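PDB 3BF4: ethyl tert-butyl ether degradation EthD protein from Ralstonia eutropha JMP134, which is of uncharacterised function but belongs to the EthD family, whose members are tentatively linked to oxidoreductase activity. Local coordinates for residues Met26-Glu31 against Thr109-Val114. The protein carries 3 engineered substitutions. Residues are numbered along the deposited sequence; the frame is centred on the assembly and turned at random.
Sequences MYPYTE and TDIAPV. With EDO (1,2-ethanediol), chain C.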
HETATM    1  N   MSE A  26       1.662   6.481  -5.021  1.00 52.56           N
HETATM    2  CA  MSE A  26       1.089   7.158  -3.861  1.00 53.52           C
HETATM    3  C   MSE A  26       1.177   8.670  -4.030  1.00 54.18           C
HETATM    4  O   MSE A  26       2.275   9.218  -4.085  1.00 54.31           O
HETATM    5  CB  MSE A  26       1.845   6.678  -2.626  1.00 52.37           C
HETATM    6  CG  MSE A  26       1.858   5.154  -2.515  1.00 57.51           C
HETATM    7 SE   MSE A  26       3.007   4.436  -1.156  0.75 56.07          SE
HETATM    8  CE  MSE A  26       4.732   5.093  -1.796  1.00 58.18           C
ATOM      9  N   TYR A  27       0.016   9.325  -4.122  1.00 53.66           N
ATOM     10  CA  TYR A  27      -0.076  10.767  -4.376  1.00 53.65           C
ATOM     11  C   TYR A  27      -0.231  11.489  -3.053  1.00 54.27           C
ATOM     12  O   TYR A  27      -1.291  11.362  -2.447  1.00 54.03           O
ATOM     13  CB  TYR A  27      -1.268  11.073  -5.291  1.00 53.22           C
ATOM     14  CG  TYR A  27      -1.130  10.486  -6.671  1.00 53.27           C
ATOM     15  CD1 TYR A  27      -0.636  11.256  -7.733  1.00 56.15           C
ATOM     16  CD2 TYR A  27      -1.475   9.151  -6.926  1.00 53.70           C
ATOM     17  CE1 TYR A  27      -0.503  10.715  -9.024  1.00 56.49           C
ATOM     18  CE2 TYR A  27      -1.344   8.600  -8.198  1.00 51.01           C
ATOM     19  CZ  TYR A  27      -0.853   9.383  -9.246  1.00 56.91           C
ATOM     20  OH  TYR A  27      -0.726   8.843 -10.504  1.00 60.04           O
ATOM     21  N   PRO A  28       0.813  12.231  -2.596  1.00 54.16           N
ATOM     22  CA  PRO A  28       0.720  12.944  -1.326  1.00 55.48           C
ATOM     23  C   PRO A  28      -0.425  13.963  -1.292  1.00 56.10           C
ATOM     24  O   PRO A  28      -0.675  14.645  -2.303  1.00 56.33           O
ATOM     25  CB  PRO A  28       2.061  13.686  -1.230  1.00 55.19           C
ATOM     26  CG  PRO A  28       2.958  12.988  -2.124  1.00 54.42           C
ATOM     27  CD  PRO A  28       2.126  12.480  -3.232  1.00 54.06           C
ATOM     28  N   TYR A  29      -1.119  14.018  -0.155  1.00 57.81           N
ATOM     29  CA  TYR A  29      -2.209  14.964   0.057  1.00 60.07           C
ATOM     30  C   TYR A  29      -1.591  16.349   0.194  1.00 61.48           C
ATOM     31  O   TYR A  29      -0.677  16.533   0.996  1.00 61.67           O
ATOM     32  CB  TYR A  29      -3.004  14.623   1.331  1.00 61.69           C
ATOM     33  CG  TYR A  29      -4.151  15.576   1.670  1.00 59.82           C
ATOM     34  CD1 TYR A  29      -5.462  15.323   1.237  1.00 65.86           C
ATOM     35  CD2 TYR A  29      -3.927  16.724   2.440  1.00 61.98           C
ATOM     36  CE1 TYR A  29      -6.528  16.206   1.553  1.00 65.07           C
ATOM     37  CE2 TYR A  29      -4.978  17.611   2.763  1.00 64.61           C
ATOM     38  CZ  TYR A  29      -6.273  17.347   2.315  1.00 66.33           C
ATOM     39  OH  TYR A  29      -7.298  18.223   2.640  1.00 68.18           O
ATOM     40  N   THR A  30      -2.082  17.291  -0.604  1.00 63.88           N
ATOM     41  CA  THR A  30      -1.640  18.690  -0.574  1.00 67.08           C
ATOM     42  C   THR A  30      -2.923  19.541  -0.512  1.00 67.38           C
ATOM     43  O   THR A  30      -3.744  19.481  -1.440  1.00 65.91           O
ATOM     44  CB  THR A  30      -0.784  19.042  -1.821  1.00 67.58           C
ATOM     45  OG1 THR A  30       0.130  17.966  -2.122  1.00 71.06           O
ATOM     46  CG2 THR A  30      -0.022  20.339  -1.591  1.00 71.05           C
ATOM     47  N   GLU A  31      -3.107  20.274   0.599  1.00 68.96           N
ATOM     48  CA  GLU A  31      -4.304  21.116   0.855  1.00 68.80           C
ATOM     49  C   GLU A  31      -4.696  21.999  -0.339  1.00 68.53           C
ATOM     50  O   GLU A  31      -3.913  22.855  -0.761  1.00 68.44           O
ATOM     51  CB  GLU A  31      -4.089  22.005   2.095  1.00 69.80           C
ATOM     52  N   THR A 109      -4.465  15.276 -12.189  1.00 52.74           N
ATOM     53  CA  THR A 109      -3.764  15.875 -11.057  1.00 52.52           C
ATOM     54  C   THR A 109      -2.444  16.567 -11.409  1.00 53.01           C
ATOM     55  O   THR A 109      -1.811  16.244 -12.427  1.00 53.51           O
ATOM     56  CB  THR A 109      -3.420  14.788  -9.974  1.00 54.39           C
ATOM     57  OG1 THR A 109      -2.953  15.412  -8.768  1.00 51.05           O
ATOM     58  CG2 THR A 109      -2.338  13.775 -10.473  1.00 49.31           C
ATOM     59  N   ASP A 110      -2.035  17.530 -10.579  0.50 53.23           N
ATOM     60  CA  ASP A 110      -0.708  18.175 -10.669  0.50 53.27           C
ATOM     61  C   ASP A 110       0.223  17.671  -9.545  0.50 53.95           C
ATOM     62  O   ASP A 110       1.339  18.176  -9.393  0.50 54.87           O
ATOM     63  CB  ASP A 110      -0.819  19.713 -10.645  0.50 53.73           C
ATOM     64  CG  ASP A 110      -1.307  20.307 -11.966  0.50 54.08           C
ATOM     65  OD1 ASP A 110      -0.960  19.794 -13.057  0.50 53.66           O
ATOM     66  OD2 ASP A 110      -2.026  21.325 -11.912  0.50 54.55           O
ATOM     67  N   ILE A 111      -0.206  16.645  -8.802  1.00 53.85           N
ATOM     68  CA  ILE A 111       0.585  16.060  -7.713  1.00 53.90           C
ATOM     69  C   ILE A 111       1.558  15.024  -8.299  1.00 53.42           C
ATOM     70  O   ILE A 111       1.132  14.122  -9.021  1.00 53.88           O
ATOM     71  CB  ILE A 111      -0.329  15.387  -6.636  1.00 54.76           C
ATOM     72  CG1 ILE A 111      -1.308  16.422  -6.036  1.00 52.48           C
ATOM     73  CG2 ILE A 111       0.525  14.730  -5.542  1.00 50.94           C
ATOM     74  CD1 ILE A 111      -2.250  15.883  -4.959  1.00 51.52           C
ATOM     75  N   ALA A 112       2.848  15.179  -7.990  1.00 53.37           N
ATOM     76  CA  ALA A 112       3.891  14.231  -8.400  1.00 54.75           C
ATOM     77  C   ALA A 112       3.802  13.046  -7.414  1.00 55.69           C
ATOM     78  O   ALA A 112       3.953  13.251  -6.198  1.00 55.61           O
ATOM     79  CB  ALA A 112       5.286  14.875  -8.343  1.00 51.86           C
ATOM     80  N   PRO A 113       3.528  11.826  -7.916  1.00 56.72           N
ATOM     81  CA  PRO A 113       3.432  10.686  -7.012  1.00 57.71           C
ATOM     82  C   PRO A 113       4.780  10.133  -6.559  1.00 59.09           C
ATOM     83  O   PRO A 113       5.823  10.387  -7.185  1.00 59.34           O
ATOM     84  CB  PRO A 113       2.708   9.632  -7.855  1.00 57.95           C
ATOM     85  CG  PRO A 113       3.069   9.956  -9.230  1.00 60.09           C
ATOM     86  CD  PRO A 113       3.292  11.424  -9.316  1.00 57.17           C
ATOM     87  N   VAL A 114       4.732   9.413  -5.443  1.00 59.52           N
ATOM     88  CA  VAL A 114       5.860   8.657  -4.908  1.00 57.90           C
ATOM     89  C   VAL A 114       5.607   7.231  -5.432  1.00 56.41           C
ATOM     90  O   VAL A 114       4.489   6.718  -5.322  1.00 55.03           O
ATOM     91  CB  VAL A 114       5.911   8.707  -3.379  1.00 58.69           C
ATOM     92  CG1 VAL A 114       7.077   7.874  -2.835  1.00 58.69           C
ATOM     93  CG2 VAL A 114       6.019  10.158  -2.897  1.00 57.83           C
TER
HETATM   94  C1  EDO C 109      -1.124   5.127 -11.577  1.00 52.25           C
HETATM   95  O1  EDO C 109      -1.104   6.033 -10.456  1.00 48.24           O
HETATM   96  C2  EDO C 109       0.003   5.389 -12.581  1.00 47.90           C
HETATM   97  O2  EDO C 109       0.416   6.759 -12.557  1.00 50.81           O
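Pro113 lays CB over one face of the Tyr27 ring, 3.7 Å from the ring centroid and 17° off the ring normal, a CH-pi contact between side chains that lie alongside, pointing alike. Ile111 O meets the rim of the ring almost in its plane, 3.6 Å from Tyr27 CD1, while Thr109 CG2 approaches obliquely. The phenol end is fixed by polar partners: Tyr27 OH hydrogen-bonds the hydroxyl of Tyr108 and, at 2.8 Å, O1 of a 1,2-ethanediol probably taken up from the crystallisation liquor, which also binds Tyr40 OH, and Phe35 and Tyr40 meet the Tyr27 ring edge-to-face.

The backbones meet where strand 114-120 starts beside the end of strand 21-28, pairing the first strand with the strand that is outermost within this chain, in the four-stranded antiparallel sheet of a ferredoxin-like fold. Met26 and Val114 form a hydrogen-bonded pair: Met26 N donates to Val114 O over 2.9 Å, and Val114 N returns a nearly straight bond (176°) to Met26 O. On the sheet face shared by this pair, the selenomethionine at Met26 bends at chi3 (-61°), bringing CE to 3.8 Å from Val114 CG1; Phe76 of the second subunit also packs on Met26.

Beyond the pairing, Ile111 and Pro28 run antiparallel as side chains, passing alongside one another, with Ile111 CG2 3.6 Å from Pro28 CD and the CD1 tip against Pro28 O. An ST turn shapes the backbone leading into Ile111, whose N donates to Thr109 OG1 at 3.0 Å; that hydroxyl also hydrogen-bonds Arg34 O.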